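Local coordinates for protein Obg-like ATPase 1 (Schizosaccharomyces pombe, PDB 1NI3) that hydrolyses ATP, and GTP less efficiently, with magnesium as cofactor, and negatively regulates the G2/M transition of the cell cycle, at residues K154-V159 with L219-T223; D67-L73 with N309-C313; E235-L239 with L288-M293. One frame throughout, in Å; residues are numbered along the deposited sequence.

Interaction 1. Residues K154-V159 with L219-T223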
ATOM      1  N   LYS A 154     -19.397  -2.524   9.373  1.00 42.23           N
ATOM      2  CA  LYS A 154     -19.448  -1.196   8.776  1.00 43.18           C
ATOM      3  C   LYS A 154     -19.913  -1.244   7.322  1.00 42.60           C
ATOM      4  O   LYS A 154     -20.986  -0.747   6.996  1.00 40.07           O
ATOM      5  CB  LYS A 154     -18.081  -0.527   8.863  1.00 46.25           C
ATOM      6  CG  LYS A 154     -17.859   0.159  10.177  1.00 49.96           C
ATOM      7  CD  LYS A 154     -18.873   1.273  10.339  1.00 54.57           C
ATOM      8  CE  LYS A 154     -18.791   1.926  11.703  1.00 54.75           C
ATOM      9  NZ  LYS A 154     -19.687   3.112  11.751  1.00 58.59           N
ATOM     10  N   ASP A 155     -19.112  -1.848   6.451  1.00 42.63           N
ATOM     11  CA  ASP A 155     -19.492  -1.933   5.050  1.00 44.58           C
ATOM     12  C   ASP A 155     -20.894  -2.474   4.877  1.00 44.59           C
ATOM     13  O   ASP A 155     -21.638  -2.027   4.006  1.00 44.44           O
ATOM     14  CB  ASP A 155     -18.507  -2.799   4.273  1.00 45.94           C
ATOM     15  CG  ASP A 155     -17.143  -2.162   4.174  1.00 45.76           C
ATOM     16  OD1 ASP A 155     -17.059  -1.001   3.730  1.00 46.45           O
ATOM     17  OD2 ASP A 155     -16.158  -2.824   4.543  1.00 45.29           O
ATOM     18  N   ALA A 156     -21.249  -3.441   5.713  1.00 45.55           N
ATOM     19  CA  ALA A 156     -22.568  -4.051   5.669  1.00 44.30           C
ATOM     20  C   ALA A 156     -23.613  -2.992   5.932  1.00 45.15           C
ATOM     21  O   ALA A 156     -24.574  -2.840   5.176  1.00 44.06           O
ATOM     22  CB  ALA A 156     -22.666  -5.134   6.711  1.00 46.12           C
ATOM     23  N   GLU A 157     -23.418  -2.252   7.016  1.00 46.81           N
ATOM     24  CA  GLU A 157     -24.338  -1.183   7.358  1.00 48.06           C
ATOM     25  C   GLU A 157     -24.354  -0.161   6.230  1.00 48.15           C
ATOM     26  O   GLU A 157     -25.419   0.172   5.729  1.00 49.48           O
ATOM     27  CB  GLU A 157     -23.927  -0.539   8.677  1.00 51.54           C
ATOM     28  CG  GLU A 157     -24.360  -1.373   9.887  1.00 58.18           C
ATOM     29  CD  GLU A 157     -23.674  -0.960  11.179  1.00 60.79           C
ATOM     30  OE1 GLU A 157     -23.395   0.248  11.361  1.00 63.29           O
ATOM     31  OE2 GLU A 157     -23.457  -1.845  12.032  1.00 59.53           O
ATOM     32  N   PHE A 158     -23.186   0.312   5.806  1.00 48.30           N
ATOM     33  CA  PHE A 158     -23.131   1.287   4.735  1.00 47.28           C
ATOM     34  C   PHE A 158     -23.946   0.853   3.542  1.00 47.22           C
ATOM     35  O   PHE A 158     -24.731   1.619   3.007  1.00 47.25           O
ATOM     36  CB  PHE A 158     -21.700   1.517   4.278  1.00 48.85           C
ATOM     37  CG  PHE A 158     -21.589   2.537   3.188  1.00 53.42           C
ATOM     38  CD1 PHE A 158     -21.458   3.887   3.495  1.00 56.26           C
ATOM     39  CD2 PHE A 158     -21.622   2.154   1.852  1.00 56.73           C
ATOM     40  CE1 PHE A 158     -21.356   4.856   2.481  1.00 57.30           C
ATOM     41  CE2 PHE A 158     -21.522   3.110   0.826  1.00 59.02           C
ATOM     42  CZ  PHE A 158     -21.387   4.469   1.146  1.00 57.09           C
ATOM     43  N   VAL A 159     -23.739  -0.380   3.113  1.00 49.41           N
ATOM     44  CA  VAL A 159     -24.470  -0.903   1.970  1.00 52.42           C
ATOM     45  C   VAL A 159     -25.961  -0.859   2.274  1.00 53.96           C
ATOM     46  O   VAL A 159     -26.744  -0.276   1.521  1.00 54.20           O
ATOM     47  CB  VAL A 159     -24.053  -2.353   1.659  1.00 52.64           C
ATOM     48  CG1 VAL A 159     -24.920  -2.922   0.555  1.00 50.89           C
ATOM     49  CG2 VAL A 159     -22.588  -2.375   1.254  1.00 53.86           C
ATOM     50  N   LEU A 219     -18.316   2.874  -3.614  1.00 36.65           N
ATOM     51  CA  LEU A 219     -18.765   2.774  -2.232  1.00 40.32           C
ATOM     52  C   LEU A 219     -17.651   2.958  -1.208  1.00 41.37           C
ATOM     53  O   LEU A 219     -17.905   3.000  -0.000  1.00 43.85           O
ATOM     54  CB  LEU A 219     -19.441   1.429  -1.990  1.00 40.59           C
ATOM     55  CG  LEU A 219     -20.592   1.070  -2.928  1.00 40.35           C
ATOM     56  CD1 LEU A 219     -21.122  -0.297  -2.555  1.00 39.03           C
ATOM     57  CD2 LEU A 219     -21.679   2.121  -2.841  1.00 37.82           C
ATOM     58  N   TYR A 220     -16.423   3.062  -1.698  1.00 39.54           N
ATOM     59  CA  TYR A 220     -15.252   3.239  -0.845  1.00 37.53           C
ATOM     60  C   TYR A 220     -15.304   2.369   0.412  1.00 39.91           C
ATOM     61  O   TYR A 220     -15.016   2.828   1.526  1.00 44.23           O
ATOM     62  CB  TYR A 220     -15.111   4.720  -0.477  1.00 30.67           C
ATOM     63  CG  TYR A 220     -15.120   5.604  -1.693  1.00 27.88           C
ATOM     64  CD1 TYR A 220     -16.307   5.888  -2.350  1.00 24.52           C
ATOM     65  CD2 TYR A 220     -13.928   6.077  -2.252  1.00 27.15           C
ATOM     66  CE1 TYR A 220     -16.311   6.611  -3.528  1.00 24.45           C
ATOM     67  CE2 TYR A 220     -13.927   6.802  -3.439  1.00 25.60           C
ATOM     68  CZ  TYR A 220     -15.128   7.064  -4.073  1.00 28.04           C
ATOM     69  OH  TYR A 220     -15.146   7.775  -5.249  1.00 35.10           O
ATOM     70  N   LEU A 221     -15.654   1.100   0.227  1.00 38.49           N
ATOM     71  CA  LEU A 221     -15.766   0.174   1.352  1.00 36.58           C
ATOM     72  C   LEU A 221     -14.440  -0.066   2.065  1.00 36.64           C
ATOM     73  O   LEU A 221     -13.383  -0.101   1.445  1.00 40.40           O
ATOM     74  CB  LEU A 221     -16.331  -1.164   0.871  1.00 33.75           C
ATOM     75  CG  LEU A 221     -17.693  -1.085   0.180  1.00 32.90           C
ATOM     76  CD1 LEU A 221     -18.138  -2.466  -0.253  1.00 30.14           C
ATOM     77  CD2 LEU A 221     -18.700  -0.471   1.131  1.00 33.86           C
ATOM     78  N   LEU A 222     -14.511  -0.223   3.377  1.00 37.53           N
ATOM     79  CA  LEU A 222     -13.332  -0.473   4.179  1.00 38.97           C
ATOM     80  C   LEU A 222     -12.720  -1.796   3.742  1.00 40.85           C
ATOM     81  O   LEU A 222     -11.510  -1.925   3.523  1.00 41.40           O
ATOM     82  CB  LEU A 222     -13.719  -0.567   5.655  1.00 38.31           C
ATOM     83  CG  LEU A 222     -13.736   0.750   6.424  1.00 39.92           C
ATOM     84  CD1 LEU A 222     -14.643   0.642   7.628  1.00 40.57           C
ATOM     85  CD2 LEU A 222     -12.315   1.107   6.838  1.00 40.66           C
ATOM     86  N   THR A 223     -13.607  -2.768   3.592  1.00 42.67           N
ATOM     87  CA  THR A 223     -13.276  -4.136   3.219  1.00 42.84           C
ATOM     88  C   THR A 223     -12.851  -4.317   1.743  1.00 44.54           C
ATOM     89  O   THR A 223     -12.694  -5.450   1.265  1.00 47.97           O
ATOM     90  CB  THR A 223     -14.491  -5.040   3.573  1.00 41.10           C
ATOM     91  OG1 THR A 223     -14.046  -6.345   3.938  1.00 42.75           O
ATOM     92  CG2 THR A 223     -15.471  -5.128   2.417  1.00 39.98           C
TER
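Asp155 makes the polar centre of this contact. Its m rotamer (chi1 -67°) points the carboxylate from helix 140-168 straight at the loop, and each oxygen takes one backbone amide: Leu222 N donates to Asp155 OD1 at 2.7 Å, and Thr223 N donates to Asp155 OD2 at 2.7 Å. The loop is shaped to offer them. Tyr220, the first residue after the helix to leave helical angles, has positive phi (41°), Leu221 is polyproline-like (-64°/144°), and the consecutive amides then open a 3-10 turn.

Apolar side chains flank the carboxylate. Phe158, in the t rotamer (chi1 -179°), reaches across so that its CE2 lies 3.8 Å from Leu219 CD2 and its CD2 4.0 Å from Leu221 CD2; both leucines are in the mt conformation. Val159 CG2 adds a looser approach to Leu221 CD2 at 4.3 Å. Lys154 contributes CB, 3.8 Å from Leu222 CD1. Its chain then folds away through chi1 -85° and chi2 -63°, and NZ hydrogen-bonds Asn107 OD1. Leu196 of helix 179-199 touches Asp155, Val159 and Thr223, consistent with a position where the long helices 140-168 and 179-199 join the G domain.

Chemically, a buried carboxylate is met by two main-chain N-H groups, so this link depends on the loop's backbone shape rather than on a basic partner across the interface.

Interaction 2. Residues D67-L73 with N309-C313; sequences DERFDWL and NYFTC
Helix 68-73 runs nearly parallel to the extended beta strand 309-312: segment axes approach to 10.1 Å with 9° between their directions, and the CA register pairs Phe70 with Phe311 (7.8 Å) and Leu73 with Cys313 (7.3 Å). Asp67, chi1 t, is the N-cap: its OD1 weakly accepts from Arg69 N (3.3 Å) and its OD2, also weakly, from Phe70 N (3.2 Å). Asp67 OD2 also lies at the Phe311 ring edge, 3.2 Å from CZ; water 1 donates to it (2.9 Å) and to Asn309 OD1 (2.8 Å). Arg69 CB is 3.8 Å from Phe311 CZ, and Arg69 NH1 hydrogen-bonds Ser381 OG. Phe70 (chi1 t) sets CB 3.8 Å from Phe311 CE2. Leu73 (mt) makes a CH-pi contact, CD1 3.4 Å from the centroid of the Phe311 ring (chi1 -42°, chi2 88°) and 24° off its normal; its CD2 is 3.8 Å from Cys313 SG. This helix-on-sheet packing joins the G domain to the TGS region: strand 317-324 pairs antiparallel with 307-312, while helix 352-358 and Ile384 touch Leu73.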
ATOM      1  N   ASP A  67      14.642   0.393  -4.504  1.00 45.93           N
ATOM      2  CA  ASP A  67      14.652  -0.106  -5.872  1.00 49.52           C
ATOM      3  C   ASP A  67      16.023  -0.113  -6.513  1.00 48.52           C
ATOM      4  O   ASP A  67      16.515   0.917  -6.965  1.00 48.17           O
ATOM      5  CB  ASP A  67      13.683   0.701  -6.732  1.00 52.67           C
ATOM      6  CG  ASP A  67      13.761   0.325  -8.190  1.00 54.84           C
ATOM      7  OD1 ASP A  67      13.807  -0.893  -8.493  1.00 56.63           O
ATOM      8  OD2 ASP A  67      13.762   1.246  -9.032  1.00 56.57           O
ATOM      9  N   GLU A  68      16.618  -1.299  -6.560  1.00 48.23           N
ATOM     10  CA  GLU A  68      17.939  -1.478  -7.126  1.00 48.46           C
ATOM     11  C   GLU A  68      18.112  -0.754  -8.452  1.00 46.02           C
ATOM     12  O   GLU A  68      19.195  -0.241  -8.747  1.00 44.91           O
ATOM     13  CB  GLU A  68      18.220  -2.963  -7.273  1.00 51.97           C
ATOM     14  CG  GLU A  68      18.890  -3.536  -6.044  1.00 62.47           C
ATOM     15  CD  GLU A  68      18.600  -5.006  -5.829  1.00 68.20           C
ATOM     16  OE1 GLU A  68      18.788  -5.803  -6.776  1.00 70.00           O
ATOM     17  OE2 GLU A  68      18.187  -5.366  -4.706  1.00 70.66           O
ATOM     18  N   ARG A  69      17.053  -0.694  -9.249  1.00 41.88           N
ATOM     19  CA  ARG A  69      17.150   0.010 -10.512  1.00 42.17           C
ATOM     20  C   ARG A  69      17.538   1.455 -10.201  1.00 42.33           C
ATOM     21  O   ARG A  69      18.500   1.983 -10.761  1.00 44.02           O
ATOM     22  CB  ARG A  69      15.820  -0.037 -11.252  1.00 42.51           C
ATOM     23  CG  ARG A  69      15.375  -1.437 -11.614  1.00 48.11           C
ATOM     24  CD  ARG A  69      14.056  -1.372 -12.350  1.00 52.03           C
ATOM     25  NE  ARG A  69      13.147  -2.438 -11.948  1.00 56.93           N
ATOM     26  CZ  ARG A  69      11.885  -2.513 -12.354  1.00 57.62           C
ATOM     27  NH1 ARG A  69      11.399  -1.583 -13.166  1.00 55.04           N
ATOM     28  NH2 ARG A  69      11.109  -3.509 -11.950  1.00 60.58           N
ATOM     29  N   PHE A  70      16.791   2.095  -9.307  1.00 41.54           N
ATOM     30  CA  PHE A  70      17.091   3.467  -8.923  1.00 38.30           C
ATOM     31  C   PHE A  70      18.552   3.525  -8.461  1.00 40.39           C
ATOM     32  O   PHE A  70      19.297   4.444  -8.825  1.00 39.64           O
ATOM     33  CB  PHE A  70      16.169   3.901  -7.785  1.00 36.29           C
ATOM     34  CG  PHE A  70      16.429   5.302  -7.296  1.00 33.46           C
ATOM     35  CD1 PHE A  70      16.155   6.397  -8.103  1.00 30.78           C
ATOM     36  CD2 PHE A  70      17.003   5.526  -6.052  1.00 29.38           C
ATOM     37  CE1 PHE A  70      16.454   7.686  -7.680  1.00 29.23           C
ATOM     38  CE2 PHE A  70      17.304   6.816  -5.625  1.00 28.84           C
ATOM     39  CZ  PHE A  70      17.031   7.898  -6.441  1.00 26.47           C
ATOM     40  N   ASP A  71      18.948   2.534  -7.662  1.00 39.46           N
ATOM     41  CA  ASP A  71      20.307   2.437  -7.152  1.00 39.88           C
ATOM     42  C   ASP A  71      21.338   2.543  -8.261  1.00 39.60           C
ATOM     43  O   ASP A  71      22.205   3.415  -8.231  1.00 35.17           O
ATOM     44  CB  ASP A  71      20.502   1.102  -6.441  1.00 43.56           C
ATOM     45  CG  ASP A  71      19.714   0.997  -5.156  1.00 46.08           C
ATOM     46  OD1 ASP A  71      18.985   1.941  -4.828  1.00 52.40           O
ATOM     47  OD2 ASP A  71      19.820  -0.050  -4.480  1.00 48.40           O
ATOM     48  N   TRP A  72      21.237   1.620  -9.218  1.00 42.95           N
ATOM     49  CA  TRP A  72      22.137   1.534 -10.373  1.00 43.43           C
ATOM     50  C   TRP A  72      22.162   2.836 -11.161  1.00 41.44           C
ATOM     51  O   TRP A  72      23.219   3.416 -11.412  1.00 41.86           O
ATOM     52  CB  TRP A  72      21.698   0.400 -11.317  1.00 44.42           C
ATOM     53  CG  TRP A  72      22.613   0.237 -12.526  1.00 49.57           C
ATOM     54  CD1 TRP A  72      23.787  -0.468 -12.586  1.00 49.57           C
ATOM     55  CD2 TRP A  72      22.473   0.877 -13.802  1.00 48.76           C
ATOM     56  NE1 TRP A  72      24.369  -0.307 -13.810  1.00 49.46           N
ATOM     57  CE2 TRP A  72      23.576   0.508 -14.583  1.00 47.47           C
ATOM     58  CE3 TRP A  72      21.491   1.706 -14.371  1.00 52.54           C
ATOM     59  CZ2 TRP A  72      23.773   0.966 -15.880  1.00 49.87           C
ATOM     60  CZ3 TRP A  72      21.679   2.163 -15.667  1.00 52.17           C
ATOM     61  CH2 TRP A  72      22.810   1.777 -16.415  1.00 52.81           C
ATOM     62  N   LEU A  73      20.977   3.275 -11.561  1.00 40.22           N
ATOM     63  CA  LEU A  73      20.848   4.500 -12.314  1.00 41.91           C
ATOM     64  C   LEU A  73      21.561   5.622 -11.592  1.00 42.87           C
ATOM     65  O   LEU A  73      22.250   6.421 -12.211  1.00 46.60           O
ATOM     66  CB  LEU A  73      19.371   4.841 -12.543  1.00 41.52           C
ATOM     67  CG  LEU A  73      18.613   3.991 -13.571  1.00 39.03           C
ATOM     68  CD1 LEU A  73      17.139   4.350 -13.530  1.00 41.39           C
ATOM     69  CD2 LEU A  73      19.180   4.236 -14.964  1.00 39.70           C
ATOM     70  N   ASN A 309       6.928   2.524 -11.493  1.00 45.01           N
ATOM     71  CA  ASN A 309       7.588   3.800 -11.704  1.00 46.15           C
ATOM     72  C   ASN A 309       8.472   3.801 -12.933  1.00 47.20           C
ATOM     73  O   ASN A 309       8.785   2.758 -13.510  1.00 49.20           O
ATOM     74  CB  ASN A 309       8.461   4.118 -10.501  1.00 47.93           C
ATOM     75  CG  ASN A 309       9.621   3.155 -10.375  1.00 51.15           C
ATOM     76  OD1 ASN A 309       9.466   1.955 -10.605  1.00 54.44           O
ATOM     77  ND2 ASN A 309      10.786   3.668 -10.011  1.00 50.83           N
ATOM     78  N   TYR A 310       8.866   4.999 -13.330  1.00 47.34           N
ATOM     79  CA  TYR A 310       9.773   5.168 -14.442  1.00 47.42           C
ATOM     80  C   TYR A 310      10.708   6.264 -13.932  1.00 47.96           C
ATOM     81  O   TYR A 310      10.378   6.939 -12.955  1.00 47.11           O
ATOM     82  CB  TYR A 310       9.030   5.600 -15.710  1.00 48.25           C
ATOM     83  CG  TYR A 310       8.506   7.014 -15.725  1.00 49.26           C
ATOM     84  CD1 TYR A 310       7.185   7.302 -15.383  1.00 48.40           C
ATOM     85  CD2 TYR A 310       9.325   8.067 -16.127  1.00 49.40           C
ATOM     86  CE1 TYR A 310       6.698   8.606 -15.453  1.00 47.55           C
ATOM     87  CE2 TYR A 310       8.848   9.364 -16.193  1.00 47.73           C
ATOM     88  CZ  TYR A 310       7.536   9.626 -15.859  1.00 47.84           C
ATOM     89  OH  TYR A 310       7.067  10.909 -15.956  1.00 53.97           O
ATOM     90  N   PHE A 311      11.874   6.442 -14.547  1.00 48.69           N
ATOM     91  CA  PHE A 311      12.799   7.463 -14.059  1.00 45.79           C
ATOM     92  C   PHE A 311      13.070   8.552 -15.069  1.00 43.98           C
ATOM     93  O   PHE A 311      12.656   8.471 -16.215  1.00 41.77           O
ATOM     94  CB  PHE A 311      14.154   6.852 -13.687  1.00 43.80           C
ATOM     95  CG  PHE A 311      14.058   5.561 -12.947  1.00 42.40           C
ATOM     96  CD1 PHE A 311      13.986   4.360 -13.633  1.00 40.67           C
ATOM     97  CD2 PHE A 311      14.023   5.545 -11.558  1.00 43.75           C
ATOM     98  CE1 PHE A 311      13.883   3.162 -12.945  1.00 43.84           C
ATOM     99  CE2 PHE A 311      13.919   4.351 -10.863  1.00 44.32           C
ATOM    100  CZ  PHE A 311      13.847   3.155 -11.559  1.00 43.80           C
ATOM    101  N   THR A 312      13.758   9.588 -14.611  1.00 43.63           N
ATOM    102  CA  THR A 312      14.177  10.677 -15.476  1.00 46.10           C
ATOM    103  C   THR A 312      15.598  10.940 -15.014  1.00 49.86           C
ATOM    104  O   THR A 312      15.829  11.609 -14.007  1.00 53.96           O
ATOM    105  CB  THR A 312      13.307  11.952 -15.343  1.00 43.26           C
ATOM    106  OG1 THR A 312      13.378  12.464 -14.014  1.00 44.81           O
ATOM    107  CG2 THR A 312      11.866  11.655 -15.701  1.00 42.85           C
ATOM    108  N   CYS A 313      16.555  10.369 -15.740  1.00 53.62           N
ATOM    109  CA  CYS A 313      17.969  10.505 -15.397  1.00 55.09           C
ATOM    110  C   CYS A 313      18.666  11.662 -16.106  1.00 56.63           C
ATOM    111  O   CYS A 313      18.281  12.085 -17.195  1.00 57.71           O
ATOM    112  CB  CYS A 313      18.678   9.205 -15.723  1.00 52.55           C
ATOM    113  SG  CYS A 313      17.770   7.794 -15.110  1.00 62.41           S
TER
HETATM  114  O   HOH W   1      11.689   0.285 -10.829  1.00 28.63           O

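Interaction 3. Residues E235-L239 with L288-M293; sequences ERDFL and LNTKSM
Residues 235-238 form one short helical turn, closed by Leu239 N bonding to Glu235 O at 2.7 Å. The facing segment, 288-293, has no regular structure. It starts where helix 278-287 ends in a Schellman motif, with Asn289 at positive phi (55°/69°), runs extended through Thr290 (-168°/180°) and Lys291 (-148°/152°), and reaches Ser292 (-66°/135°), whose OG caps Leu294 N at the start of helix 294-304. The nearest CA atoms are those of Leu239 and Thr290, 6.7 Å apart.

Leu239, in the mt rotamer (chi1 -72°, chi2 -176°), sets CD1 3.6 Å from Leu288 CD1 and CD2 3.3 Å from Thr290 CG2, a tight approach at this resolution. Leu288 is also mt, and Thr290 has chi1 -162°. Phe238 (chi1 177°, chi2 61°) reaches past Thr290, with CE2 3.6 Å from Thr290 OG1. Its CZ lies 3.8 Å from CG of Met293, a selenomethionine with chi1 and chi2 both m, while Lys291 O sits at the ring edge, 3.7 Å from CZ. Glu235 adds little here; its OE1 forms a salt bridge with Arg272 on helix 267-273.

Phe238 also packs on Met233, which is predicted to bind ATP, so the contact probably lies beside the nucleotide site. No direct hydrogen bond crosses the contact. Water 2 bridges it, donating to Asn289 O at 2.5 Å and weakly to Leu239 O at 3.3 Å; neither carbonyl can donate to the other, so the water supplies the hydrogens, and the remaining contact is mainly van der Waals.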
ATOM      1  N   GLU A 235      12.492  -9.368  19.351  1.00 44.77           N
ATOM      2  CA  GLU A 235      13.738  -9.486  18.615  1.00 43.13           C
ATOM      3  C   GLU A 235      14.201 -10.922  18.718  1.00 46.18           C
ATOM      4  O   GLU A 235      14.557 -11.541  17.717  1.00 49.46           O
ATOM      5  CB  GLU A 235      14.814  -8.557  19.183  1.00 38.72           C
ATOM      6  CG  GLU A 235      15.959  -8.374  18.195  1.00 40.93           C
ATOM      7  CD  GLU A 235      17.104  -7.548  18.737  1.00 46.86           C
ATOM      8  OE1 GLU A 235      16.834  -6.525  19.401  1.00 48.55           O
ATOM      9  OE2 GLU A 235      18.278  -7.910  18.493  1.00 47.51           O
ATOM     10  N   ARG A 236      14.175 -11.449  19.938  1.00 48.80           N
ATOM     11  CA  ARG A 236      14.574 -12.828  20.214  1.00 49.03           C
ATOM     12  C   ARG A 236      13.828 -13.792  19.269  1.00 49.53           C
ATOM     13  O   ARG A 236      14.457 -14.537  18.525  1.00 47.84           O
ATOM     14  CB  ARG A 236      14.267 -13.147  21.688  1.00 49.91           C
ATOM     15  CG  ARG A 236      14.709 -14.515  22.181  1.00 52.88           C
ATOM     16  CD  ARG A 236      14.140 -14.806  23.568  1.00 52.80           C
ATOM     17  NE  ARG A 236      14.417 -16.172  23.991  1.00 52.29           N
ATOM     18  CZ  ARG A 236      15.646 -16.635  24.203  1.00 54.36           C
ATOM     19  NH1 ARG A 236      16.701 -15.835  24.039  1.00 53.93           N
ATOM     20  NH2 ARG A 236      15.825 -17.904  24.539  1.00 55.11           N
ATOM     21  N   ASP A 237      12.498 -13.768  19.274  1.00 49.14           N
ATOM     22  CA  ASP A 237      11.775 -14.662  18.383  1.00 51.96           C
ATOM     23  C   ASP A 237      12.124 -14.449  16.921  1.00 53.15           C
ATOM     24  O   ASP A 237      12.265 -15.412  16.157  1.00 53.06           O
ATOM     25  CB  ASP A 237      10.270 -14.513  18.545  1.00 53.49           C
ATOM     26  CG  ASP A 237       9.747 -15.261  19.734  1.00 56.77           C
ATOM     27  OD1 ASP A 237      10.101 -16.455  19.886  1.00 59.35           O
ATOM     28  OD2 ASP A 237       8.969 -14.662  20.506  1.00 59.32           O
ATOM     29  N   PHE A 238      12.237 -13.185  16.524  1.00 52.80           N
ATOM     30  CA  PHE A 238      12.548 -12.842  15.134  1.00 50.31           C
ATOM     31  C   PHE A 238      13.948 -13.270  14.710  1.00 49.60           C
ATOM     32  O   PHE A 238      14.153 -13.653  13.562  1.00 49.02           O
ATOM     33  CB  PHE A 238      12.408 -11.331  14.910  1.00 49.29           C
ATOM     34  CG  PHE A 238      12.774 -10.877  13.515  1.00 48.81           C
ATOM     35  CD1 PHE A 238      12.067 -11.351  12.411  1.00 46.44           C
ATOM     36  CD2 PHE A 238      13.832  -9.993  13.303  1.00 48.14           C
ATOM     37  CE1 PHE A 238      12.404 -10.948  11.110  1.00 42.00           C
ATOM     38  CE2 PHE A 238      14.177  -9.584  12.003  1.00 43.40           C
ATOM     39  CZ  PHE A 238      13.460 -10.067  10.911  1.00 40.35           C
ATOM     40  N   LEU A 239      14.912 -13.207  15.623  1.00 49.96           N
ATOM     41  CA  LEU A 239      16.269 -13.594  15.281  1.00 50.23           C
ATOM     42  C   LEU A 239      16.465 -15.105  15.271  1.00 54.00           C
ATOM     43  O   LEU A 239      17.556 -15.582  14.975  1.00 57.57           O
ATOM     44  CB  LEU A 239      17.271 -12.943  16.239  1.00 45.01           C
ATOM     45  CG  LEU A 239      17.489 -11.435  16.087  1.00 41.70           C
ATOM     46  CD1 LEU A 239      18.589 -10.948  17.037  1.00 39.65           C
ATOM     47  CD2 LEU A 239      17.867 -11.136  14.642  1.00 41.32           C
ATOM     48  N   LEU A 288      24.147 -11.386  13.204  1.00 55.82           N
ATOM     49  CA  LEU A 288      22.941 -11.993  13.773  1.00 54.97           C
ATOM     50  C   LEU A 288      22.247 -12.863  12.741  1.00 54.14           C
ATOM     51  O   LEU A 288      21.266 -13.550  13.033  1.00 52.53           O
ATOM     52  CB  LEU A 288      21.983 -10.908  14.252  1.00 55.57           C
ATOM     53  CG  LEU A 288      22.400 -10.308  15.588  1.00 55.41           C
ATOM     54  CD1 LEU A 288      21.523  -9.119  15.931  1.00 56.86           C
ATOM     55  CD2 LEU A 288      22.298 -11.388  16.650  1.00 57.31           C
ATOM     56  N   ASN A 289      22.778 -12.820  11.529  1.00 53.22           N
ATOM     57  CA  ASN A 289      22.232 -13.581  10.429  1.00 53.58           C
ATOM     58  C   ASN A 289      20.759 -13.292  10.227  1.00 50.64           C
ATOM     59  O   ASN A 289      19.898 -14.148  10.463  1.00 46.40           O
ATOM     60  CB  ASN A 289      22.428 -15.077  10.658  1.00 60.56           C
ATOM     61  CG  ASN A 289      21.904 -15.901   9.503  1.00 65.97           C
ATOM     62  OD1 ASN A 289      22.321 -15.716   8.358  1.00 69.12           O
ATOM     63  ND2 ASN A 289      20.976 -16.811   9.792  1.00 67.28           N
ATOM     64  N   THR A 290      20.474 -12.076   9.780  1.00 49.06           N
ATOM     65  CA  THR A 290      19.104 -11.663   9.531  1.00 48.73           C
ATOM     66  C   THR A 290      19.114 -10.350   8.745  1.00 48.83           C
ATOM     67  O   THR A 290      20.176  -9.818   8.430  1.00 48.76           O
ATOM     68  CB  THR A 290      18.345 -11.498  10.865  1.00 48.28           C
ATOM     69  OG1 THR A 290      16.934 -11.517  10.619  1.00 51.42           O
ATOM     70  CG2 THR A 290      18.739 -10.197  11.556  1.00 48.28           C
ATOM     71  N   LYS A 291      17.936  -9.833   8.422  1.00 49.56           N
ATOM     72  CA  LYS A 291      17.843  -8.598   7.649  1.00 51.81           C
ATOM     73  C   LYS A 291      16.620  -7.783   8.020  1.00 51.39           C
ATOM     74  O   LYS A 291      15.605  -8.344   8.427  1.00 51.80           O
ATOM     75  CB  LYS A 291      17.798  -8.932   6.146  1.00 58.54           C
ATOM     76  CG  LYS A 291      16.569  -9.756   5.687  1.00 59.86           C
ATOM     77  CD  LYS A 291      16.706 -10.157   4.202  1.00 65.75           C
ATOM     78  CE  LYS A 291      15.525 -10.979   3.669  1.00 69.86           C
ATOM     79  NZ  LYS A 291      15.610 -11.208   2.190  1.00 70.71           N
ATOM     80  N   SER A 292      16.704  -6.465   7.859  1.00 47.48           N
ATOM     81  CA  SER A 292      15.571  -5.603   8.170  1.00 42.61           C
ATOM     82  C   SER A 292      14.404  -5.850   7.220  1.00 41.66           C
ATOM     83  O   SER A 292      14.597  -5.933   6.008  1.00 44.10           O
ATOM     84  CB  SER A 292      15.977  -4.135   8.069  1.00 40.70           C
ATOM     85  OG  SER A 292      14.811  -3.322   8.085  1.00 44.04           O
HETATM   86  N   MSE A 293      13.200  -5.952   7.766  1.00 38.57           N
HETATM   87  CA  MSE A 293      12.024  -6.180   6.951  1.00 38.70           C
HETATM   88  C   MSE A 293      11.425  -4.925   6.328  1.00 38.09           C
HETATM   89  O   MSE A 293      10.562  -5.023   5.457  1.00 37.94           O
HETATM   90  CB  MSE A 293      10.954  -6.871   7.784  1.00 43.33           C
HETATM   91  CG  MSE A 293      11.451  -8.120   8.391  1.00 51.31           C
HETATM   92 SE   MSE A 293      11.992  -9.261   6.931  1.00 65.15          SE
HETATM   93  CE  MSE A 293      10.413 -10.389   6.904  1.00 53.61           C
TER
HETATM   94  O   HOH W   2      18.034 -15.211  11.728  1.00 48.87           O

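The three contacts are separate. The centre of interaction 1 lies about 38 Å from the centres of both interaction 2 and interaction 3. Interactions 2 and 3 are closer, with centres about 28 Å and nearest atoms about 9 Å apart. Interactions 1 and 2 sit on opposite sides of the chain's centre. In sequence, interaction 2 closes a long loop that encloses the other two, which follow in series. Short elements connect them: strand 227-232 of the central sheet runs from 219-223 towards 235-239, and helix 294-304 from 288-293 towards 309-313. Only interaction 3 comes near a nucleotide-site residue, with the Phe238 side chain about 4 Å from that of Met233, predicted to bind ATP.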